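PDB 6OBT: borrelidin polyketide synthase, type I from Streptomyces parvulus, which probably dehydrates beta-hydroxyacyl intermediates to enoyl products during borrelidin assembly, acting as a dehydratase domain of the modular polyketide synthase. Local coordinates for residues A[129-141]-A[148-160]. Numbering follows the deposited sequence.
Sequences EEPGTRTVSMHSR and VTHAEGILGAGGP
R134 and L155 pair at the end of the antiparallel hairpin away from its 142-147 connection, with reciprocal backbone bonds, L155 N reaching R134 O at 2.7 Å, and the pattern repeats at V136 with G153. The axes of strands 134-141 and 148-156 run at 145°. Regular pairing breaks at a classic beta bulge: H150 and A151 both face M138, whose O takes H150 N at 2.8 Å and only a weak bond from A151 N, so the register slips by one before S140 pairs with V148.

At the bulge the H150 side chain reaches across to S140, where NE2 and OG lie 2.7 Å apart in a hydrogen bond. S140 OG, turned between its backbone N and carbonyl carbon (chi1 86°), meets the H150 ring at its edge, while H150 ND1 bonds to S109 O. On the face carrying T135, S137 and T149, the H139 ring is held in its plane at two edge positions: NE2 bonds to S137 OG at 2.6 Å, and a water links ND1 to T149 OG1. Toward the 130-133 turn, V136 CB packs on L155 CD1 at 3.9 Å.

V136, M138, A151 and L155 share the face turned to helix 83-97, where M138 meets W86 and A90, consistent with the double hot-dog fold of polyketide synthase dehydratases; strands 119-127 and 101-107 flank the hairpin.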
loop_
_atom_site.group_PDB
_atom_site.type_symbol
_atom_site.label_atom_id
_atom_site.label_comp_id
_atom_site.label_asym_id
_atom_site.label_seq_id
_atom_site.Cartn_x
_atom_site.Cartn_y
_atom_site.Cartn_z
ATOM N N GLU A 129 -21.622 -1.752 3.525
ATOM C CA GLU A 129 -22.613 -2.775 3.826
ATOM C C GLU A 129 -23.643 -2.936 2.716
ATOM O O GLU A 129 -24.485 -3.838 2.796
ATOM C CB GLU A 129 -23.319 -2.452 5.144
ATOM C CG GLU A 129 -22.389 -2.383 6.345
ATOM C CD GLU A 129 -21.965 -3.755 6.839
ATOM O OE1 GLU A 129 -22.496 -4.764 6.329
ATOM O OE2 GLU A 129 -21.101 -3.823 7.741
ATOM N N GLU A 130 -23.600 -2.085 1.696
ATOM C CA GLU A 130 -24.451 -2.211 0.523
ATOM C C GLU A 130 -23.563 -2.462 -0.686
ATOM O O GLU A 130 -22.744 -1.593 -1.033
ATOM C CB GLU A 130 -25.296 -0.953 0.317
ATOM C CG GLU A 130 -26.098 -0.956 -0.970
ATOM C CD GLU A 130 -27.349 -0.108 -0.870
ATOM O OE1 GLU A 130 -28.360 -0.597 -0.322
ATOM O OE2 GLU A 130 -27.317 1.052 -1.334
ATOM N N PRO A 131 -23.659 -3.616 -1.341
ATOM C CA PRO A 131 -22.817 -3.867 -2.516
ATOM C C PRO A 131 -23.164 -2.922 -3.657
ATOM O O PRO A 131 -24.248 -2.340 -3.721
ATOM C CB PRO A 131 -23.128 -5.325 -2.880
ATOM C CG PRO A 131 -24.423 -5.630 -2.218
ATOM C CD PRO A 131 -24.494 -4.777 -0.991
ATOM N N GLY A 132 -22.208 -2.770 -4.568
ATOM C CA GLY A 132 -22.331 -1.798 -5.630
ATOM C C GLY A 132 -22.135 -0.358 -5.208
ATOM O O GLY A 132 -22.227 0.536 -6.061
ATOM N N THR A 133 -21.877 -0.101 -3.923
ATOM C CA THR A 133 -21.657 1.248 -3.407
ATOM C C THR A 133 -20.438 1.232 -2.497
ATOM O O THR A 133 -20.380 0.442 -1.548
ATOM C CB THR A 133 -22.883 1.761 -2.644
ATOM O OG1 THR A 133 -23.975 1.949 -3.554
ATOM C CG2 THR A 133 -22.565 3.082 -1.967
ATOM N N ARG A 134 -19.467 2.101 -2.782
ATOM C CA ARG A 134 -18.214 2.143 -2.044
ATOM C C ARG A 134 -17.845 3.586 -1.731
ATOM O O ARG A 134 -18.133 4.497 -2.506
ATOM C CB ARG A 134 -17.080 1.468 -2.835
ATOM C CG ARG A 134 -17.337 -0.006 -3.134
ATOM C CD ARG A 134 -16.083 -0.700 -3.623
ATOM N NE ARG A 134 -16.382 -1.994 -4.221
ATOM C CZ ARG A 134 -15.469 -2.914 -4.512
ATOM N NH1 ARG A 134 -14.187 -2.688 -4.250
ATOM N NH2 ARG A 134 -15.840 -4.056 -5.075
ATOM N N THR A 135 -17.229 3.793 -0.573
ATOM C CA THR A 135 -16.711 5.116 -0.276
ATOM C C THR A 135 -15.336 5.290 -0.902
ATOM O O THR A 135 -14.620 4.326 -1.174
ATOM C CB THR A 135 -16.611 5.341 1.227
ATOM O OG1 THR A 135 -15.647 4.430 1.767
ATOM C CG2 THR A 135 -17.958 5.098 1.880
ATOM N N VAL A 136 -14.974 6.542 -1.148
ATOM C CA VAL A 136 -13.663 6.877 -1.685
ATOM C C VAL A 136 -13.192 8.141 -0.986
ATOM O O VAL A 136 -13.995 9.031 -0.685
ATOM C CB VAL A 136 -13.684 7.047 -3.223
ATOM C CG1 VAL A 136 -14.632 8.194 -3.684
ATOM C CG2 VAL A 136 -12.283 7.263 -3.752
ATOM N N SER A 137 -11.899 8.201 -0.687
ATOM C CA SER A 137 -11.315 9.408 -0.122
ATOM C C SER A 137 -9.921 9.590 -0.695
ATOM O O SER A 137 -9.247 8.618 -1.049
ATOM C CB SER A 137 -11.291 9.380 1.414
ATOM O OG SER A 137 -10.522 8.294 1.935
ATOM N N MET A 138 -9.519 10.854 -0.807
ATOM C CA MET A 138 -8.266 11.271 -1.428
ATOM C C MET A 138 -7.431 12.039 -0.413
ATOM O O MET A 138 -7.946 12.939 0.259
ATOM C CB MET A 138 -8.529 12.157 -2.641
ATOM C CG MET A 138 -9.099 11.404 -3.841
ATOM S SD MET A 138 -10.791 10.892 -3.569
ATOM C CE MET A 138 -11.209 10.407 -5.249
ATOM N N HIS A 139 -6.143 11.712 -0.327
ATOM C CA HIS A 139 -5.286 12.272 0.713
ATOM C C HIS A 139 -3.893 12.540 0.167
ATOM O O HIS A 139 -3.447 11.916 -0.795
ATOM C CB HIS A 139 -5.142 11.334 1.926
ATOM C CG HIS A 139 -6.417 10.669 2.333
ATOM N ND1 HIS A 139 -7.088 10.998 3.491
ATOM C CD2 HIS A 139 -7.148 9.697 1.735
ATOM C CE1 HIS A 139 -8.176 10.251 3.591
ATOM N NE2 HIS A 139 -8.238 9.459 2.535
ATOM N N SER A 140 -3.177 13.433 0.842
ATOM C CA SER A 140 -1.793 13.686 0.489
ATOM C C SER A 140 -0.996 13.906 1.759
ATOM O O SER A 140 -1.557 14.165 2.827
ATOM C CB SER A 140 -1.660 14.880 -0.447
ATOM O OG SER A 140 -1.600 16.091 0.288
ATOM N N ARG A 141 0.323 13.764 1.631
ATOM C CA ARG A 141 1.223 13.995 2.747
ATOM C C ARG A 141 2.568 14.458 2.213
ATOM O O ARG A 141 3.164 13.793 1.358
ATOM C CB ARG A 141 1.400 12.736 3.594
ATOM C CG ARG A 141 2.214 12.988 4.850
ATOM C CD ARG A 141 2.322 11.738 5.668
ATOM N NE ARG A 141 3.230 10.784 5.047
ATOM C CZ ARG A 141 3.618 9.646 5.616
ATOM N NH1 ARG A 141 3.168 9.320 6.822
ATOM N NH2 ARG A 141 4.451 8.836 4.977
ATOM N N VAL A 148 -3.532 14.976 4.790
ATOM C CA VAL A 148 -4.522 16.010 4.498
ATOM C C VAL A 148 -5.566 15.391 3.591
ATOM O O VAL A 148 -5.216 14.731 2.608
ATOM C CB VAL A 148 -3.907 17.255 3.821
ATOM C CG1 VAL A 148 -5.009 18.243 3.438
ATOM C CG2 VAL A 148 -2.901 17.925 4.737
ATOM N N THR A 149 -6.840 15.589 3.919
ATOM C CA THR A 149 -7.924 15.035 3.111
ATOM C C THR A 149 -8.335 16.056 2.053
ATOM O O THR A 149 -8.705 17.191 2.380
ATOM C CB THR A 149 -9.123 14.653 3.981
ATOM O OG1 THR A 149 -8.699 13.809 5.062
ATOM C CG2 THR A 149 -10.199 13.934 3.136
ATOM N N HIS A 150 -8.268 15.650 0.789
ATOM C CA HIS A 150 -8.574 16.541 -0.314
ATOM C C HIS A 150 -9.936 16.274 -0.930
ATOM O O HIS A 150 -10.472 17.164 -1.592
ATOM C CB HIS A 150 -7.492 16.433 -1.399
ATOM C CG HIS A 150 -6.137 16.842 -0.922
ATOM N ND1 HIS A 150 -5.843 18.137 -0.548
ATOM C CD2 HIS A 150 -5.011 16.120 -0.711
ATOM C CE1 HIS A 150 -4.586 18.198 -0.136
ATOM N NE2 HIS A 150 -4.062 16.986 -0.224
ATOM N N ALA A 151 -10.513 15.093 -0.713
ATOM C CA ALA A 151 -11.827 14.796 -1.278
ATOM C C ALA A 151 -12.402 13.553 -0.612
ATOM O O ALA A 151 -11.661 12.658 -0.191
ATOM C CB ALA A 151 -11.756 14.593 -2.793
ATOM N N GLU A 152 -13.734 13.515 -0.519
ATOM C CA GLU A 152 -14.451 12.352 -0.017
ATOM C C GLU A 152 -15.691 12.157 -0.873
ATOM O O GLU A 152 -16.260 13.126 -1.384
ATOM C CB GLU A 152 -14.836 12.502 1.463
ATOM C CG GLU A 152 -13.612 12.540 2.400
ATOM C CD GLU A 152 -13.974 12.519 3.871
ATOM O OE1 GLU A 152 -13.930 13.590 4.512
ATOM O OE2 GLU A 152 -14.287 11.431 4.396
ATOM N N GLY A 153 -16.088 10.905 -1.052
ATOM C CA GLY A 153 -17.236 10.661 -1.900
ATOM C C GLY A 153 -17.666 9.212 -1.909
ATOM O O GLY A 153 -17.241 8.403 -1.078
ATOM N N ILE A 154 -18.520 8.908 -2.888
ATOM C CA ILE A 154 -19.243 7.642 -2.998
ATOM C C ILE A 154 -19.162 7.179 -4.444
ATOM O O ILE A 154 -19.497 7.942 -5.359
ATOM C CB ILE A 154 -20.724 7.793 -2.593
ATOM C CG1 ILE A 154 -20.864 8.529 -1.259
ATOM C CG2 ILE A 154 -21.447 6.447 -2.612
ATOM C CD1 ILE A 154 -20.671 7.652 -0.064
ATOM N N LEU A 155 -18.728 5.938 -4.652
ATOM C CA LEU A 155 -18.706 5.328 -5.972
ATOM C C LEU A 155 -19.896 4.392 -6.100
ATOM O O LEU A 155 -20.218 3.655 -5.164
ATOM C CB LEU A 155 -17.406 4.566 -6.216
ATOM C CG LEU A 155 -16.147 5.398 -5.967
ATOM C CD1 LEU A 155 -14.915 4.493 -5.916
ATOM C CD2 LEU A 155 -16.017 6.488 -7.042
ATOM N N GLY A 156 -20.561 4.437 -7.258
ATOM C CA GLY A 156 -21.785 3.699 -7.458
ATOM C C GLY A 156 -21.791 2.983 -8.797
ATOM O O GLY A 156 -20.882 3.132 -9.617
ATOM N N ALA A 157 -22.836 2.195 -8.990
ATOM C CA ALA A 157 -23.015 1.434 -10.211
ATOM C C ALA A 157 -23.839 2.231 -11.210
ATOM O O ALA A 157 -24.740 2.990 -10.838
ATOM C CB ALA A 157 -23.702 0.100 -9.923
ATOM N N GLY A 158 -23.499 2.063 -12.488
ATOM C CA GLY A 158 -24.281 2.571 -13.600
ATOM C C GLY A 158 -24.732 4.012 -13.499
ATOM O O GLY A 158 -24.124 4.825 -12.799
ATOM N N GLY A 159 -25.812 4.331 -14.200
ATOM C CA GLY A 159 -26.330 5.674 -14.251
ATOM C C GLY A 159 -27.220 5.866 -15.462
ATOM O O GLY A 159 -27.570 4.910 -16.166
ATOM N N PRO A 160 -27.609 7.110 -15.727
ATOM C CA PRO A 160 -28.394 7.395 -16.929
ATOM C C PRO A 160 -27.525 7.277 -18.168
ATOM O O PRO A 160 -26.371 7.734 -18.171
ATOM C CB PRO A 160 -28.868 8.839 -16.712
ATOM C CG PRO A 160 -27.849 9.436 -15.793
ATOM C CD PRO A 160 -27.337 8.318 -14.929
HETATM O O HOH W 1 -6.150 12.741 5.724
#